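Local coordinates for protein peptidoglycan glycosyltransferase (Eggerthella lenta, PDB 4MNR) that belongs to the penicillin-binding proteins and joins a dimerisation domain to a penicillin-binding domain of the beta-lactamase-like fold, at residues Q119-A124 with I142-S147; G130-M135 with Q444-T449; V190-A195 with G372-V377; D198-E203 with A254-A259; F264-E269 with P317-L322. All coordinates share one frame; numbering follows the deposited sequence.

The five contacts illustrate how a penicillin-binding fold is assembled from small, mostly apolar patches. Interactions 1 and 2, centres about 6 Å apart, lie on neighbouring strands 142-148 and 130-135 of one antiparallel sheet. Interaction 5 reaches the sheet from helix 321-332, where V321 CG2 packs 3.8 Å from A131 CB and L322 touches M145. Through F264, which rests on V190 and A193, it also meets interaction 3. Interactions 3 and 4, centres about 11 Å apart, join where helix 188-197 enters loop 198-203 and through R373 NH2 to E203 OE1, a 2.9 Å salt bridge. The magnesium ion lies about 7 Å from the V200 side chain (interaction 4) and about 13 Å from that of L192 (interaction 3).

Interaction 1. Residues Q119-A124 with I142-S147; sequences QAAQDA and ILAMAS
The helix through A121 and Q122 runs nearly along the strand that carries A144 and A146, the two short axes approaching to 7.6 Å at 27°, with the CA atoms of Q122 and A146 the nearest pair. The small side chains between them are consistent with this close approach. The CB of A121 is set between two methyls of the strand, 4.0 Å from A144 CB and equally 4.0 Å from A146 CB. Q122 adds its aliphatic stem: CG passes 3.7 Å from A146 CB, and with CG beside the backbone N (chi1 -63°) the extended chain carries the amide onward to A59 N and Q118 NE2, which both bond to OE1. Another face of the helix has its own polar link, Q119 NE2 donating to D123 OD1 at 2.8 Å from above the carboxylate plane. No hydrogen bond joins segments 119-124 and 142-147, but Q118 OE1 on the same helix takes the N-H of M145. Just ahead of A146, L143 and A144 both face V134 in a classic beta bulge. Helix 115-125 thus packs on strand 142-148 and, through A121 against C132, on strand 130-135 beside it, while A120 and A124 turn to helix 438-453.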
# COMPACT_ATOMS: atom_id res chain seq x y z
N GLN A 119 1.63 -13.23 -9.07
CA GLN A 119 1.54 -13.10 -10.52
C GLN A 119 0.34 -12.22 -10.91
O GLN A 119 0.43 -11.42 -11.85
CB GLN A 119 1.44 -14.47 -11.21
CG GLN A 119 1.52 -14.39 -12.72
CD GLN A 119 2.84 -13.81 -13.17
OE1 GLN A 119 3.90 -14.33 -12.84
NE2 GLN A 119 2.78 -12.71 -13.93
N ALA A 120 -0.77 -12.37 -10.18
CA ALA A 120 -1.95 -11.56 -10.48
C ALA A 120 -1.65 -10.08 -10.23
O ALA A 120 -2.06 -9.22 -11.00
CB ALA A 120 -3.15 -12.00 -9.65
N ALA A 121 -0.93 -9.80 -9.14
CA ALA A 121 -0.56 -8.41 -8.84
C ALA A 121 0.33 -7.84 -9.94
O ALA A 121 0.16 -6.69 -10.37
CB ALA A 121 0.14 -8.34 -7.50
N GLN A 122 1.27 -8.64 -10.42
CA GLN A 122 2.16 -8.20 -11.49
C GLN A 122 1.41 -8.03 -12.81
O GLN A 122 1.67 -7.09 -13.55
CB GLN A 122 3.34 -9.17 -11.64
CG GLN A 122 4.19 -9.22 -10.39
CD GLN A 122 5.40 -10.13 -10.52
OE1 GLN A 122 6.00 -10.52 -9.51
NE2 GLN A 122 5.80 -10.44 -11.76
N ASP A 123 0.47 -8.92 -13.08
CA ASP A 123 -0.32 -8.81 -14.31
C ASP A 123 -1.17 -7.54 -14.32
O ASP A 123 -1.39 -6.94 -15.38
CB ASP A 123 -1.23 -10.04 -14.49
CG ASP A 123 -0.46 -11.31 -14.83
OD1 ASP A 123 0.74 -11.24 -15.21
OD2 ASP A 123 -1.06 -12.40 -14.74
N ALA A 124 -1.65 -7.14 -13.14
CA ALA A 124 -2.46 -5.93 -12.99
C ALA A 124 -1.64 -4.71 -13.37
O ALA A 124 -2.17 -3.75 -13.94
CB ALA A 124 -2.98 -5.81 -11.57
N ILE A 142 2.32 -10.65 4.10
CA ILE A 142 2.27 -10.10 2.75
C ILE A 142 2.16 -11.22 1.71
O ILE A 142 3.08 -12.03 1.54
CB ILE A 142 3.48 -9.21 2.48
CG1 ILE A 142 3.40 -7.99 3.40
CG2 ILE A 142 3.49 -8.76 1.03
CD1 ILE A 142 4.55 -7.15 3.33
N LEU A 143 1.01 -11.29 1.04
CA LEU A 143 0.73 -12.36 0.08
C LEU A 143 1.22 -12.02 -1.33
O LEU A 143 1.47 -12.91 -2.13
CB LEU A 143 -0.77 -12.66 0.04
CG LEU A 143 -1.45 -12.93 1.40
CD1 LEU A 143 -2.94 -13.22 1.22
CD2 LEU A 143 -0.80 -14.09 2.15
N ALA A 144 1.32 -10.72 -1.63
CA ALA A 144 1.90 -10.24 -2.89
C ALA A 144 2.46 -8.84 -2.69
O ALA A 144 1.92 -8.04 -1.93
CB ALA A 144 0.84 -10.23 -4.03
N MSE A 145 3.56 -8.55 -3.37
CA MSE A 145 4.16 -7.23 -3.32
C MSE A 145 4.85 -7.03 -4.65
O MSE A 145 5.85 -7.69 -4.94
CB MSE A 145 5.14 -7.12 -2.13
CG MSE A 145 5.83 -5.79 -2.03
SE MSE A 145 6.79 -5.63 -0.32
CE MSE A 145 5.38 -4.75 0.67
N ALA A 146 4.27 -6.18 -5.50
CA ALA A 146 4.75 -5.98 -6.88
C ALA A 146 4.98 -4.51 -7.21
O ALA A 146 4.23 -3.64 -6.79
CB ALA A 146 3.75 -6.55 -7.88
N SER A 147 6.04 -4.26 -7.99
CA SER A 147 6.30 -2.93 -8.51
C SER A 147 6.44 -3.04 -10.03
O SER A 147 6.84 -4.08 -10.54
CB SER A 147 7.59 -2.36 -7.92
OG SER A 147 7.55 -2.36 -6.51

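Interaction 2. Residues G130-M135 with Q444-T449; sequences GACVVM and QNVLKT
V134 and V446 lie alongside each other, pointing opposite ways, and one methyl from each makes the contact: V134 CG2 lies 3.6 Å from V446 CG1. Both side chains have CG1 anti to the backbone N (chi1 179° in each), but they present different branches. V134 offers the methyl beside its own N, whereas V446 extends the one beside its carbonyl carbon. That same V446 methyl also meets C132, whose SG is 4.2 Å from CG1. As C132 and V134 are two residues apart on a strand and their CB atoms point to the same face, the single methyl serves both. V446 also touches A124 of helix 115-125, and V134 reaches I117 there and V425 and V427 on the next strand. Within the helix, N445 O accepts from T449 N and also from T449 OG1, the hydroxyl standing 3.1 Å away, and the two donors come from opposite faces of the carbonyl plane. The apolar face of this C-terminal helix lies over the five-stranded antiparallel sheet alongside helix 115-125, so that a helix preceding the first sheet strand and the C-terminal helix pack together on one side of the sheet, as in beta-lactamase-like domains.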
# COMPACT_ATOMS: atom_id res chain seq x y z
N GLY A 130 3.64 1.64 -11.28
CA GLY A 130 2.87 1.62 -10.04
C GLY A 130 3.23 0.47 -9.14
O GLY A 130 4.32 -0.10 -9.24
N ALA A 131 2.31 0.10 -8.24
CA ALA A 131 2.61 -0.93 -7.27
C ALA A 131 1.36 -1.54 -6.71
O ALA A 131 0.29 -0.91 -6.72
CB ALA A 131 3.45 -0.34 -6.13
N CYS A 132 1.50 -2.75 -6.19
CA CYS A 132 0.37 -3.46 -5.60
C CYS A 132 0.83 -4.27 -4.40
O CYS A 132 1.86 -4.96 -4.48
CB CYS A 132 -0.25 -4.37 -6.66
SG CYS A 132 -1.65 -5.34 -6.04
N VAL A 133 0.10 -4.18 -3.29
CA VAL A 133 0.38 -4.98 -2.10
C VAL A 133 -0.89 -5.72 -1.70
O VAL A 133 -1.96 -5.14 -1.68
CB VAL A 133 0.85 -4.09 -0.93
CG1 VAL A 133 0.96 -4.91 0.37
CG2 VAL A 133 2.18 -3.40 -1.26
N VAL A 134 -0.77 -7.02 -1.42
CA VAL A 134 -1.89 -7.82 -0.96
C VAL A 134 -1.48 -8.38 0.39
O VAL A 134 -0.38 -8.92 0.52
CB VAL A 134 -2.19 -9.00 -1.91
CG1 VAL A 134 -3.35 -9.82 -1.39
CG2 VAL A 134 -2.49 -8.51 -3.32
N MSE A 135 -2.36 -8.24 1.37
CA MSE A 135 -2.05 -8.65 2.74
C MSE A 135 -3.15 -9.53 3.31
O MSE A 135 -4.31 -9.46 2.88
CB MSE A 135 -1.91 -7.42 3.64
CG MSE A 135 -0.88 -6.42 3.18
SE MSE A 135 -0.42 -5.13 4.56
CE MSE A 135 0.75 -6.29 5.56
N GLN A 444 -9.80 -5.50 -9.01
CA GLN A 444 -10.82 -6.54 -9.06
C GLN A 444 -10.19 -7.89 -9.39
O GLN A 444 -10.50 -8.91 -8.75
CB GLN A 444 -11.90 -6.20 -10.10
CG GLN A 444 -13.20 -7.00 -9.94
CD GLN A 444 -13.24 -8.25 -10.79
OE1 GLN A 444 -12.27 -8.61 -11.46
NE2 GLN A 444 -14.39 -8.94 -10.77
N ASN A 445 -9.32 -7.88 -10.39
CA ASN A 445 -8.65 -9.10 -10.85
C ASN A 445 -7.74 -9.69 -9.77
O ASN A 445 -7.69 -10.91 -9.59
CB ASN A 445 -7.82 -8.79 -12.11
CG ASN A 445 -8.64 -8.11 -13.21
OD1 ASN A 445 -9.86 -8.20 -13.22
ND2 ASN A 445 -7.95 -7.46 -14.14
N VAL A 446 -7.05 -8.83 -9.04
CA VAL A 446 -6.13 -9.29 -7.99
C VAL A 446 -6.92 -9.90 -6.83
O VAL A 446 -6.58 -10.99 -6.34
CB VAL A 446 -5.24 -8.13 -7.49
CG1 VAL A 446 -4.31 -8.62 -6.38
CG2 VAL A 446 -4.42 -7.56 -8.65
N LEU A 447 -7.98 -9.22 -6.41
CA LEU A 447 -8.85 -9.74 -5.36
C LEU A 447 -9.48 -11.08 -5.76
O LEU A 447 -9.55 -12.00 -4.95
CB LEU A 447 -9.97 -8.74 -5.06
CG LEU A 447 -9.65 -7.58 -4.13
CD1 LEU A 447 -10.77 -6.56 -4.21
CD2 LEU A 447 -9.49 -8.08 -2.70
N LYS A 448 -9.96 -11.18 -7.01
CA LYS A 448 -10.58 -12.42 -7.49
C LYS A 448 -9.57 -13.55 -7.42
O LYS A 448 -9.89 -14.64 -6.96
CB LYS A 448 -11.11 -12.26 -8.92
CG LYS A 448 -11.94 -13.43 -9.41
CD LYS A 448 -12.40 -13.21 -10.86
CE LYS A 448 -13.07 -14.45 -11.43
NZ LYS A 448 -14.35 -14.76 -10.74
N THR A 449 -8.34 -13.29 -7.85
CA THR A 449 -7.31 -14.33 -7.81
C THR A 449 -7.02 -14.75 -6.38
O THR A 449 -6.93 -15.94 -6.09
CB THR A 449 -6.02 -13.88 -8.50
OG1 THR A 449 -6.29 -13.70 -9.90
CG2 THR A 449 -4.94 -14.94 -8.36

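Interaction 3. Residues V190-A195 with G372-V377; sequences VTLATA and GRVRDV
Two helices of the penicillin-binding domain, 188-197 and 368-384, meet here through L192 and A193 on one and V374 and V377 on the other. The first begins just where the S-T-F-K sequence, the SxxK signature of this family, ends. The axes of segments 190-195 and 372-377 come within 9.9 Å at 135°, and the CA atoms of A193 and V374 are the nearest pair. V374 straddles the two residues of the opposing helix. Its CG2, turned beside the backbone N, lies 3.8 Å from A193 CA and 3.9 Å from A193 CB, so one methyl rests on backbone and side chain together. The other methyl, CG1, faces L192 CD2 at a longer 4.3 Å. L192 and V377 meet end on, L192 CD2 standing 4.0 Å from V377 CG1; the leucine gets there with CG anti to its backbone N (chi1 178°), and beyond it lie L233 and T237 of helix 233-239. On the side of helix 188-197 turned from V374, T194 OG1 bonds to V190 O, so this carbonyl also serves a hydroxyl. R373 passes the contact by and forms a salt bridge with E203. With every touching atom a carbon and no hydrogen bond across, the two segments are joined by shape and by burial of apolar surface, and the polar bonds described, T194 to V190 O and R373 to E203, lie beside the patch.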
# COMPACT_ATOMS: atom_id res chain seq x y z
N VAL A 190 -9.10 7.16 6.34
CA VAL A 190 -8.56 7.69 7.60
C VAL A 190 -9.40 8.84 8.16
O VAL A 190 -9.74 8.85 9.35
CB VAL A 190 -7.09 8.15 7.46
CG1 VAL A 190 -6.57 8.76 8.77
CG2 VAL A 190 -6.22 6.98 7.05
N THR A 191 -9.72 9.81 7.31
CA THR A 191 -10.55 10.94 7.73
C THR A 191 -11.91 10.49 8.27
O THR A 191 -12.32 10.93 9.35
CB THR A 191 -10.74 11.92 6.58
OG1 THR A 191 -9.44 12.24 6.06
CG2 THR A 191 -11.40 13.21 7.07
N LEU A 192 -12.58 9.62 7.53
CA LEU A 192 -13.89 9.08 7.95
C LEU A 192 -13.78 8.32 9.27
O LEU A 192 -14.58 8.52 10.19
CB LEU A 192 -14.42 8.15 6.87
CG LEU A 192 -15.76 7.48 7.21
CD1 LEU A 192 -16.85 8.54 7.39
CD2 LEU A 192 -16.12 6.48 6.13
N ALA A 193 -12.81 7.42 9.35
CA ALA A 193 -12.65 6.64 10.58
C ALA A 193 -12.38 7.53 11.78
O ALA A 193 -12.89 7.28 12.87
CB ALA A 193 -11.51 5.61 10.41
N THR A 194 -11.59 8.58 11.58
CA THR A 194 -11.29 9.50 12.66
C THR A 194 -12.53 10.27 13.09
O THR A 194 -12.78 10.45 14.28
CB THR A 194 -10.16 10.47 12.23
OG1 THR A 194 -8.98 9.70 11.95
CG2 THR A 194 -9.85 11.42 13.37
N ALA A 195 -13.32 10.70 12.11
CA ALA A 195 -14.53 11.47 12.40
C ALA A 195 -15.54 10.64 13.19
O ALA A 195 -16.18 11.14 14.10
CB ALA A 195 -15.16 12.01 11.12
N GLY A 372 -16.01 -1.39 11.95
CA GLY A 372 -17.18 -2.00 11.35
C GLY A 372 -18.06 -0.97 10.66
O GLY A 372 -18.63 -1.25 9.61
N ARG A 373 -18.18 0.22 11.25
CA ARG A 373 -19.02 1.25 10.65
C ARG A 373 -18.39 1.74 9.37
O ARG A 373 -19.08 2.01 8.39
CB ARG A 373 -19.20 2.43 11.61
CG ARG A 373 -20.10 2.13 12.80
CD ARG A 373 -19.95 3.19 13.87
NE ARG A 373 -20.54 4.46 13.45
CZ ARG A 373 -20.39 5.60 14.11
NH1 ARG A 373 -19.66 5.65 15.22
NH2 ARG A 373 -20.99 6.70 13.67
N VAL A 374 -17.07 1.87 9.38
CA VAL A 374 -16.35 2.29 8.18
C VAL A 374 -16.46 1.23 7.08
O VAL A 374 -16.68 1.55 5.92
CB VAL A 374 -14.88 2.59 8.48
CG1 VAL A 374 -14.09 2.85 7.17
CG2 VAL A 374 -14.78 3.77 9.43
N ARG A 375 -16.32 -0.04 7.47
CA ARG A 375 -16.42 -1.13 6.51
C ARG A 375 -17.79 -1.13 5.82
O ARG A 375 -17.89 -1.36 4.62
CB ARG A 375 -16.13 -2.48 7.20
CG ARG A 375 -15.65 -3.57 6.26
CD ARG A 375 -14.93 -4.68 7.04
NE ARG A 375 -15.82 -5.33 8.00
CZ ARG A 375 -15.73 -5.20 9.32
NH1 ARG A 375 -16.60 -5.82 10.10
NH2 ARG A 375 -14.77 -4.45 9.86
N ASP A 376 -18.84 -0.84 6.58
CA ASP A 376 -20.18 -0.76 6.01
C ASP A 376 -20.32 0.37 4.98
O ASP A 376 -21.00 0.23 3.95
CB ASP A 376 -21.22 -0.59 7.12
CG ASP A 376 -21.44 -1.88 7.93
OD1 ASP A 376 -21.01 -2.97 7.48
OD2 ASP A 376 -22.05 -1.79 9.02
N VAL A 377 -19.68 1.51 5.25
CA VAL A 377 -19.69 2.61 4.29
C VAL A 377 -18.91 2.23 3.03
O VAL A 377 -19.33 2.53 1.91
CB VAL A 377 -19.10 3.90 4.90
CG1 VAL A 377 -18.99 5.00 3.83
CG2 VAL A 377 -19.96 4.37 6.05

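Interaction 4. Residues D198-E203 with A254-A259; sequences DDVAGE and ADKLVA
K256 stretches its aliphatic chain past D198 and V200, residues at the turn where helix 188-197 ends in a Schellman motif, with D199 the residue of positive phi. The partner segment lies on helix 242-263, kinked at A254 and D255, where the backbone N atoms lack a bond to the preceding turn. A254 packs on L287 and Q288, and D255 touches A284 and Q288, all of helix 284-289. K256 then makes the contact. Its CD is 3.7 Å from D198 OD2 and 3.8 Å from V200 CG2, since CG sits beside the backbone N (chi1 -79°) and the chain runs straight until it bends at chi4. The bend takes NZ to 5.7 Å from D198 OD2, too far for a salt bridge, though the opposite charges probably still attract weakly. A water does the joining instead: it donates to D198 OD2 at 2.7 Å and to K256 O at 2.9 Å, tying the carboxylate to the helix backbone at this surface site. L257 points the other way, onto L294 and A298 of helix 291-298. V258 N and A259 N carry on the helical bonding, the latter 3.0 Å from D255 O.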
# COMPACT_ATOMS: atom_id res chain seq x y z
N ASP A 198 -14.12 9.90 16.88
CA ASP A 198 -14.10 11.08 17.74
C ASP A 198 -15.46 11.76 17.81
O ASP A 198 -15.60 12.81 18.45
CB ASP A 198 -13.06 12.09 17.24
CG ASP A 198 -11.63 11.58 17.39
OD1 ASP A 198 -11.39 10.69 18.23
OD2 ASP A 198 -10.74 12.09 16.66
N ASP A 199 -16.45 11.16 17.16
CA ASP A 199 -17.83 11.67 17.17
C ASP A 199 -17.94 13.09 16.62
O ASP A 199 -18.76 13.88 17.08
CB ASP A 199 -18.43 11.60 18.58
CG ASP A 199 -19.94 11.44 18.56
OD1 ASP A 199 -20.45 10.75 17.66
OD2 ASP A 199 -20.61 12.00 19.45
N VAL A 200 -17.12 13.40 15.63
CA VAL A 200 -17.21 14.69 14.96
C VAL A 200 -18.44 14.75 14.05
O VAL A 200 -19.11 15.78 13.96
CB VAL A 200 -15.94 14.98 14.14
CG1 VAL A 200 -16.10 16.27 13.32
CG2 VAL A 200 -14.73 15.08 15.07
N ALA A 201 -18.72 13.64 13.38
CA ALA A 201 -19.89 13.53 12.52
C ALA A 201 -20.29 12.07 12.50
O ALA A 201 -19.54 11.21 12.99
CB ALA A 201 -19.56 13.98 11.10
N GLY A 202 -21.46 11.79 11.94
CA GLY A 202 -21.89 10.41 11.75
C GLY A 202 -22.17 10.14 10.28
O GLY A 202 -22.15 11.06 9.47
N GLU A 203 -22.44 8.88 9.95
CA GLU A 203 -22.67 8.49 8.56
C GLU A 203 -23.83 9.27 7.96
O GLU A 203 -23.86 9.50 6.75
CB GLU A 203 -22.97 6.99 8.46
CG GLU A 203 -21.88 6.07 8.98
CD GLU A 203 -22.08 5.70 10.44
OE1 GLU A 203 -22.47 6.58 11.24
OE2 GLU A 203 -21.85 4.52 10.80
N ALA A 254 -7.18 20.54 13.11
CA ALA A 254 -5.86 19.99 12.82
C ALA A 254 -5.41 18.94 13.84
O ALA A 254 -4.89 17.89 13.46
CB ALA A 254 -4.83 21.12 12.73
N ASP A 255 -5.61 19.22 15.13
CA ASP A 255 -5.16 18.29 16.18
C ASP A 255 -5.75 16.90 15.96
O ASP A 255 -5.02 15.90 15.97
CB ASP A 255 -5.55 18.80 17.57
CG ASP A 255 -4.80 20.06 17.97
OD1 ASP A 255 -3.59 20.16 17.70
OD2 ASP A 255 -5.44 20.95 18.57
N LYS A 256 -7.06 16.84 15.73
CA LYS A 256 -7.74 15.55 15.56
C LYS A 256 -7.35 14.87 14.25
O LYS A 256 -7.20 13.65 14.21
CB LYS A 256 -9.26 15.71 15.58
CG LYS A 256 -9.88 15.85 16.96
CD LYS A 256 -11.41 15.77 16.85
CE LYS A 256 -12.08 15.88 18.21
NZ LYS A 256 -11.96 17.25 18.77
N LEU A 257 -7.19 15.64 13.18
CA LEU A 257 -6.87 15.00 11.90
C LEU A 257 -5.46 14.40 11.96
O LEU A 257 -5.24 13.28 11.52
CB LEU A 257 -7.03 15.95 10.71
CG LEU A 257 -6.67 15.29 9.37
CD1 LEU A 257 -7.61 14.12 9.03
CD2 LEU A 257 -6.65 16.31 8.24
N VAL A 258 -4.52 15.15 12.52
CA VAL A 258 -3.15 14.65 12.61
C VAL A 258 -3.07 13.44 13.55
O VAL A 258 -2.42 12.44 13.23
CB VAL A 258 -2.17 15.75 13.01
CG1 VAL A 258 -0.77 15.16 13.19
CG2 VAL A 258 -2.16 16.84 11.93
N ALA A 259 -3.75 13.52 14.69
CA ALA A 259 -3.77 12.40 15.63
C ALA A 259 -4.40 11.17 15.00
O ALA A 259 -3.95 10.04 15.22
CB ALA A 259 -4.53 12.78 16.89
O HOH W 1 -8.04 12.10 16.47

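Interaction 5. Residues F264-E269 with P317-L322; sequences FGFNKE and PQATVL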
# COMPACT_ATOMS: atom_id res chain seq x y z
N PHE A 264 -3.04 5.52 12.47
CA PHE A 264 -2.96 4.56 11.38
C PHE A 264 -1.53 4.37 10.91
O PHE A 264 -1.28 3.63 9.96
CB PHE A 264 -3.80 5.01 10.18
CG PHE A 264 -5.26 4.71 10.30
CD1 PHE A 264 -5.80 3.57 9.71
CD2 PHE A 264 -6.11 5.59 10.94
CE1 PHE A 264 -7.15 3.30 9.78
CE2 PHE A 264 -7.47 5.32 11.03
CZ PHE A 264 -7.99 4.17 10.46
N GLY A 265 -0.59 5.05 11.54
CA GLY A 265 0.80 4.79 11.23
C GLY A 265 1.57 5.92 10.58
O GLY A 265 2.78 5.79 10.36
N PHE A 266 0.90 7.02 10.26
CA PHE A 266 1.63 8.16 9.72
C PHE A 266 2.59 8.73 10.78
O PHE A 266 2.29 8.74 11.97
CB PHE A 266 0.65 9.23 9.19
CG PHE A 266 0.00 8.84 7.89
CD1 PHE A 266 -1.04 7.93 7.86
CD2 PHE A 266 0.46 9.36 6.68
CE1 PHE A 266 -1.63 7.55 6.67
CE2 PHE A 266 -0.13 9.00 5.48
CZ PHE A 266 -1.18 8.08 5.46
N ASN A 267 3.75 9.18 10.31
CA ASN A 267 4.81 9.72 11.18
C ASN A 267 5.38 8.72 12.16
O ASN A 267 5.94 9.11 13.19
CB ASN A 267 4.36 10.98 11.93
CG ASN A 267 4.05 12.14 11.00
OD1 ASN A 267 4.59 12.22 9.89
ND2 ASN A 267 3.21 13.04 11.45
N LYS A 268 5.23 7.44 11.85
CA LYS A 268 5.87 6.37 12.62
C LYS A 268 6.85 5.62 11.73
O LYS A 268 6.58 5.34 10.58
CB LYS A 268 4.82 5.39 13.14
CG LYS A 268 3.67 6.02 13.91
CD LYS A 268 4.11 6.54 15.26
CE LYS A 268 2.94 7.18 15.99
NZ LYS A 268 1.75 6.28 15.97
N GLU A 269 8.02 5.30 12.28
CA GLU A 269 8.94 4.44 11.56
C GLU A 269 8.47 3.01 11.77
O GLU A 269 8.40 2.52 12.89
CB GLU A 269 10.38 4.65 12.03
CG GLU A 269 11.07 5.82 11.34
CD GLU A 269 12.33 6.28 12.06
OE1 GLU A 269 12.20 7.03 13.05
OE2 GLU A 269 13.43 5.89 11.63
N PRO A 317 -1.11 14.22 3.44
CA PRO A 317 -0.46 12.91 3.61
C PRO A 317 0.39 12.45 2.43
O PRO A 317 0.06 12.71 1.27
CB PRO A 317 -1.65 11.97 3.76
CG PRO A 317 -2.76 12.65 2.99
CD PRO A 317 -2.57 14.10 3.25
N GLN A 318 1.49 11.77 2.74
CA GLN A 318 2.27 11.06 1.74
C GLN A 318 2.45 9.66 2.31
O GLN A 318 2.84 9.51 3.46
CB GLN A 318 3.64 11.68 1.54
CG GLN A 318 3.59 13.14 1.16
CD GLN A 318 4.97 13.71 0.95
OE1 GLN A 318 5.39 14.65 1.63
NE2 GLN A 318 5.70 13.15 -0.00
N ALA A 319 2.18 8.65 1.50
CA ALA A 319 2.17 7.30 2.04
C ALA A 319 2.82 6.33 1.08
O ALA A 319 2.79 6.53 -0.13
CB ALA A 319 0.74 6.86 2.31
N THR A 320 3.35 5.25 1.64
CA THR A 320 3.74 4.12 0.80
C THR A 320 2.53 3.28 0.45
O THR A 320 1.50 3.38 1.11
CB THR A 320 4.77 3.23 1.50
OG1 THR A 320 4.24 2.76 2.74
CG2 THR A 320 6.03 4.01 1.77
N VAL A 321 2.64 2.43 -0.57
CA VAL A 321 1.53 1.54 -0.90
C VAL A 321 1.32 0.56 0.26
O VAL A 321 0.19 0.20 0.61
CB VAL A 321 1.79 0.82 -2.23
CG1 VAL A 321 0.61 -0.11 -2.58
CG2 VAL A 321 2.00 1.86 -3.33
N LEU A 322 2.42 0.15 0.89
CA LEU A 322 2.35 -0.70 2.07
C LEU A 322 1.54 -0.04 3.18
O LEU A 322 0.68 -0.69 3.80
CB LEU A 322 3.77 -1.02 2.57
CG LEU A 322 3.86 -1.82 3.87
CD1 LEU A 322 3.14 -3.18 3.75
CD2 LEU A 322 5.32 -2.02 4.27
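The ring of F266 meets P317, Q318 and A319 through its CD2, CE2 and CZ atoms, and the loop bearing it is a type II beta turn, G265 to K268, that starts at G265, the positive-phi residue of the Schellman motif closing helix 242-263. N267 has the positive phi of the turn's third position, and the closing bond, K268 N to G265 O, is weak at 3.3 Å. From CB, which points toward the partner segment, the side chain passes to CG, set beside the backbone N (chi1 -74°), and the ring then reaches the residues leading into helix 321-332. CD2 is the first ring atom to meet the other segment, 4.0 Å from Q318 O. CE2 comes closer to the same carbonyl oxygen, at 3.6 Å, and also to P317 CB, at 3.8 Å; the ring and the proline run at a slant to each other. P317 follows a cis peptide bond and shares with F266 a neighbour, F187, whose ring stands edge-to-face with that of F266. The aromatic side chain thus helps tie the turn to the segment leading into the helix, whose start is marked by T320 at the N-cap position, its OG1 bonded to E323 N. The touching group is completed at the ring's tip by A319, whose CB lies 3.9 Å from F266 CZ and, likewise, 3.9 Å from F266 CE2.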